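PDB 4P5A: thymidylate synthase ThyX from Streptomyces cacaoi subsp. asoensis, which probably catalyses the reductive methylation of dUMP to dTMP with FAD, methylenetetrahydrofolate and NADPH, and works as a homotetramer. Local coordinates for residues S10-E15 with R75-T80; A104-P109 with P170-S175. All coordinates share one frame; numbering follows the deposited sequence.

The two contacts lie side by side, their centres about 9 Å apart, and follow one another along the chain: interaction 1 is closed before interaction 2 begins. They meet in the antiparallel sheet, where strand 69-77 of interaction 1 neighbours strand 174-181 of interaction 2. Two probable hydrogen bonds join them directly, from the loop ahead of strand 13-20: Ser10 OG lies 2.5 Å from Val108 O, and Asp11 O lies 2.5 Å from Tyr174 OH. Pro77 also packs on Ser172. These bonds tie this end of the sheet to the short strand 105-107, and both contacts also touch the second subunit of the tetramer.

Interaction 1 (S10-E15 with R75-T80); sequences SDITVE and RAPIFT
The contact lies in the four-stranded antiparallel sheet of the ThyX subunit, where strand 13-20, outermost within this chain, begins alongside the end of strand 69-77, just before that chain turns into helix 78-84. Thr13 and Arg75 form an antiparallel hydrogen-bonded pair closed by two backbone bonds: Thr13 N gives to Arg75 O at 3.1 Å, and Arg75 N gives to Thr13 O at 2.9 Å. Both donors lie in the plane of the carbonyl they approach. Arg75 O also receives a CA-H...O contact from Ile12. On the sheet face that bears Thr13 and Arg75, the two side chains run side by side in the same direction. Thr13 OG1 takes the crowded position between its backbone N and carbonyl carbon (chi1 70°), which sets it 3.4 Å from Arg75 CB. The Arg75 chain leaves anti to its backbone N and then bends at chi3 (-27°), and its guanidinium lies obliquely to Thr13 OG1. Glu15 OE1 is 4.9 Å from Arg75 NH2, too far for a contact, though its charge would probably favour the cation. Arg75 packs further on Tyr174 and Val176 of the adjoining strand and on Thr34 of a third subunit.

Beyond the paired residues, just ahead of the strand, buried Ile12 packs on Met211 and Val212 of helix 207-223. Its two branches divide the work across the contact. Ile12 CG2, anti to the backbone N, lies 4.0 Å from Ala76 CB. The other branch, CG1, stands beside that N, and the chain crosses Pro77, the N-cap residue of helix 78-84, at about a right angle, bringing Ile12 CD1 to 3.5 Å from Pro77 CD.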
# COMPACT_ATOMS: atom_id res chain seq x y z
N SER B 10 -23.63 8.55 -23.27
CA SER B 10 -22.25 8.87 -23.51
C SER B 10 -21.64 9.61 -22.35
O SER B 10 -20.54 10.15 -22.52
CB SER B 10 -22.13 9.76 -24.73
OG SER B 10 -22.46 9.05 -25.93
N ASP B 11 -22.36 9.77 -21.25
CA ASP B 11 -21.85 10.67 -20.22
C ASP B 11 -21.10 9.82 -19.17
O ASP B 11 -21.37 8.63 -19.01
CB ASP B 11 -22.96 11.46 -19.51
CG ASP B 11 -24.06 10.56 -18.93
OD1 ASP B 11 -24.22 9.39 -19.35
OD2 ASP B 11 -24.78 11.03 -18.02
N ILE B 12 -20.16 10.47 -18.53
CA ILE B 12 -19.41 9.81 -17.47
C ILE B 12 -19.51 10.80 -16.35
O ILE B 12 -19.20 11.98 -16.57
CB ILE B 12 -17.97 9.82 -17.87
CG1 ILE B 12 -17.71 9.06 -19.16
CG2 ILE B 12 -17.20 9.09 -16.78
CD1 ILE B 12 -17.79 7.68 -19.03
N THR B 13 -20.05 10.39 -15.22
CA THR B 13 -20.33 11.39 -14.19
C THR B 13 -19.53 11.15 -12.92
O THR B 13 -19.20 10.02 -12.57
CB THR B 13 -21.76 11.45 -13.82
OG1 THR B 13 -22.10 10.30 -13.14
CG2 THR B 13 -22.68 11.58 -15.08
N VAL B 14 -19.17 12.24 -12.30
CA VAL B 14 -18.35 12.26 -11.06
C VAL B 14 -19.02 13.31 -10.18
O VAL B 14 -19.30 14.48 -10.62
CB VAL B 14 -16.92 12.72 -11.35
CG1 VAL B 14 -16.19 13.01 -10.08
CG2 VAL B 14 -16.14 11.65 -12.18
N GLU B 15 -19.35 12.91 -8.96
CA GLU B 15 -19.87 13.91 -7.96
C GLU B 15 -19.02 13.79 -6.74
O GLU B 15 -18.79 12.71 -6.28
CB GLU B 15 -21.32 13.57 -7.57
CG GLU B 15 -22.29 13.67 -8.79
CD GLU B 15 -23.58 12.84 -8.58
OE1 GLU B 15 -24.00 12.17 -9.58
OE2 GLU B 15 -24.11 12.84 -7.41
N ARG B 75 -19.99 7.29 -12.02
CA ARG B 75 -20.70 6.40 -12.90
C ARG B 75 -20.04 6.30 -14.28
O ARG B 75 -19.83 7.33 -14.96
CB ARG B 75 -22.15 6.92 -13.08
CG ARG B 75 -23.07 5.94 -13.88
CD ARG B 75 -24.61 6.44 -13.90
NE ARG B 75 -24.90 7.26 -12.72
CZ ARG B 75 -25.38 6.80 -11.56
NH1 ARG B 75 -25.71 5.51 -11.39
NH2 ARG B 75 -25.56 7.64 -10.56
N ALA B 76 -19.65 5.08 -14.68
CA ALA B 76 -18.81 4.95 -15.89
C ALA B 76 -18.97 3.52 -16.32
O ALA B 76 -19.30 2.63 -15.50
CB ALA B 76 -17.28 5.28 -15.54
N PRO B 77 -18.62 3.21 -17.62
CA PRO B 77 -18.65 1.86 -18.13
C PRO B 77 -17.55 1.01 -17.47
O PRO B 77 -16.51 1.56 -17.03
CB PRO B 77 -18.40 2.03 -19.64
CG PRO B 77 -17.63 3.34 -19.76
CD PRO B 77 -18.20 4.22 -18.63
N ILE B 78 -17.81 -0.26 -17.34
CA ILE B 78 -16.81 -1.15 -16.72
C ILE B 78 -15.38 -1.00 -17.29
O ILE B 78 -14.41 -0.98 -16.52
CB ILE B 78 -17.30 -2.61 -16.91
CG1 ILE B 78 -18.46 -2.82 -15.94
CG2 ILE B 78 -16.15 -3.64 -16.60
CD1 ILE B 78 -19.13 -4.16 -16.12
N PHE B 79 -15.21 -0.85 -18.62
CA PHE B 79 -13.85 -0.73 -19.04
C PHE B 79 -13.09 0.46 -18.46
O PHE B 79 -11.87 0.41 -18.37
CB PHE B 79 -13.66 -0.77 -20.57
CG PHE B 79 -14.16 0.46 -21.27
CD1 PHE B 79 -15.53 0.61 -21.60
CD2 PHE B 79 -13.26 1.50 -21.55
CE1 PHE B 79 -15.97 1.83 -22.24
CE2 PHE B 79 -13.70 2.69 -22.14
CZ PHE B 79 -15.06 2.87 -22.43
N THR B 80 -13.80 1.54 -18.15
CA THR B 80 -13.17 2.73 -17.55
C THR B 80 -13.04 2.56 -16.03
O THR B 80 -12.07 3.01 -15.45
CB THR B 80 -14.08 3.94 -17.84
OG1 THR B 80 -14.04 4.17 -19.26
CG2 THR B 80 -13.55 5.22 -17.16

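Interaction 2 (A104-P109 with P170-S175)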
# COMPACT_ATOMS: atom_id res chain seq x y z
N ALA B 104 -30.08 -1.47 -17.77
CA ALA B 104 -29.80 -1.59 -19.19
C ALA B 104 -29.18 -0.31 -19.72
O ALA B 104 -29.64 0.22 -20.70
CB ALA B 104 -31.10 -1.95 -19.98
N ALA B 105 -28.10 0.16 -19.10
CA ALA B 105 -27.46 1.40 -19.58
C ALA B 105 -26.11 1.04 -20.04
O ALA B 105 -25.34 0.34 -19.30
CB ALA B 105 -27.41 2.45 -18.53
N PHE B 106 -25.75 1.50 -21.24
CA PHE B 106 -24.51 1.04 -21.94
C PHE B 106 -23.86 2.26 -22.53
O PHE B 106 -24.56 3.18 -23.05
CB PHE B 106 -24.79 -0.01 -23.07
CG PHE B 106 -25.47 -1.20 -22.59
CD1 PHE B 106 -26.84 -1.28 -22.65
CD2 PHE B 106 -24.73 -2.20 -21.93
CE1 PHE B 106 -27.52 -2.34 -22.11
CE2 PHE B 106 -25.42 -3.34 -21.36
CZ PHE B 106 -26.80 -3.41 -21.49
N TYR B 107 -22.53 2.33 -22.48
CA TYR B 107 -21.83 3.48 -22.99
C TYR B 107 -21.53 3.39 -24.52
O TYR B 107 -21.07 2.35 -25.04
CB TYR B 107 -20.43 3.62 -22.25
CG TYR B 107 -19.54 4.72 -22.79
CD1 TYR B 107 -18.50 4.42 -23.71
CD2 TYR B 107 -19.75 6.07 -22.43
CE1 TYR B 107 -17.71 5.42 -24.24
CE2 TYR B 107 -18.94 7.10 -22.96
CZ TYR B 107 -17.95 6.78 -23.85
OH TYR B 107 -17.12 7.76 -24.38
N VAL B 108 -21.73 4.52 -25.20
CA VAL B 108 -21.22 4.65 -26.59
C VAL B 108 -20.59 6.03 -26.65
O VAL B 108 -21.09 6.96 -26.04
CB VAL B 108 -22.44 4.52 -27.68
CG1 VAL B 108 -23.03 3.13 -27.68
CG2 VAL B 108 -23.47 5.56 -27.41
N PRO B 109 -19.53 6.18 -27.42
CA PRO B 109 -18.86 7.49 -27.47
C PRO B 109 -19.76 8.55 -28.10
O PRO B 109 -20.55 8.20 -28.99
CB PRO B 109 -17.61 7.23 -28.29
CG PRO B 109 -17.76 5.78 -28.92
CD PRO B 109 -18.91 5.11 -28.23
N PRO B 170 -21.57 -6.54 -21.89
CA PRO B 170 -20.37 -6.03 -22.46
C PRO B 170 -19.63 -5.16 -21.45
O PRO B 170 -20.21 -4.68 -20.42
CB PRO B 170 -20.89 -5.13 -23.59
CG PRO B 170 -22.22 -4.67 -23.15
CD PRO B 170 -22.77 -5.88 -22.42
N VAL B 171 -18.38 -4.88 -21.75
CA VAL B 171 -17.56 -4.03 -20.87
C VAL B 171 -17.98 -2.57 -20.92
O VAL B 171 -17.48 -1.72 -20.12
CB VAL B 171 -16.06 -4.17 -21.17
CG1 VAL B 171 -15.52 -5.63 -20.88
CG2 VAL B 171 -15.77 -3.73 -22.60
N SER B 172 -18.93 -2.23 -21.81
CA SER B 172 -19.50 -0.91 -21.86
C SER B 172 -20.66 -0.68 -20.90
O SER B 172 -21.20 0.42 -20.83
CB SER B 172 -20.00 -0.67 -23.30
OG SER B 172 -21.06 -1.65 -23.52
N THR B 173 -21.08 -1.74 -20.21
CA THR B 173 -22.17 -1.66 -19.25
C THR B 173 -21.79 -0.63 -18.14
O THR B 173 -20.68 -0.68 -17.66
CB THR B 173 -22.33 -3.05 -18.54
OG1 THR B 173 -22.66 -4.02 -19.56
CG2 THR B 173 -23.54 -2.98 -17.58
N TYR B 174 -22.69 0.26 -17.77
CA TYR B 174 -22.38 1.26 -16.72
C TYR B 174 -22.34 0.58 -15.34
O TYR B 174 -23.18 -0.35 -15.06
CB TYR B 174 -23.45 2.34 -16.70
CG TYR B 174 -23.11 3.47 -17.63
CD1 TYR B 174 -22.32 4.53 -17.24
CD2 TYR B 174 -23.59 3.45 -18.96
CE1 TYR B 174 -22.03 5.59 -18.15
CE2 TYR B 174 -23.36 4.49 -19.84
CZ TYR B 174 -22.59 5.57 -19.41
OH TYR B 174 -22.34 6.64 -20.22
N SER B 175 -21.38 1.04 -14.52
CA SER B 175 -21.34 0.67 -13.15
C SER B 175 -21.22 1.97 -12.32
O SER B 175 -21.13 3.06 -12.88
CB SER B 175 -20.12 -0.29 -12.97
OG SER B 175 -20.26 -0.94 -11.68
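Strand 105-107 is bridged once, through Phe106, to Thr173, the residue just before strand 174-181, and two backbone hydrogen bonds flank the bridge: Tyr174 N to Ala105 O (3.1 Å, nearly straight at 173°) and Tyr107 N to Ser172 O (2.9 Å). Both donors sit above the plane of their acceptor carbonyl. The Pro170-Thr173 segment is a type I beta turn, and Pro170 O is gripped twice, by Thr173 N and by Thr173 OG1 at 2.7 Å. Thr173 OG1 also meets the edge of the Phe106 ring, 3.4 Å from Phe106 CE2, while Pro170 CG approaches Phe106 CD2 obliquely at 3.7 Å.

On the other side of the bridge, the Tyr174 ring lies along the strand, with Ala105 C and Phe106 N in plane at its edge and Tyr174 CE2 3.5 Å from Tyr107 N. The two tyrosines cross obliquely, Tyr174 OH meeting the Tyr107 ring edge 3.5 Å from Tyr107 CD2. Tyr174 OH is hydrogen-bonded to Asp11 O, and Tyr107 OH to Glu208. An alanine at Tyr174 would remove the ring and its hydroxyl, and would probably loosen the packing on Ala105 and Tyr107 as well as the tie to Asp11. The arrangement is a single beta bridge at the end of a type I turn, joining strand 105-107, which pairs in parallel with strand 7-9, to the main antiparallel sheet of this ThyX-family subunit.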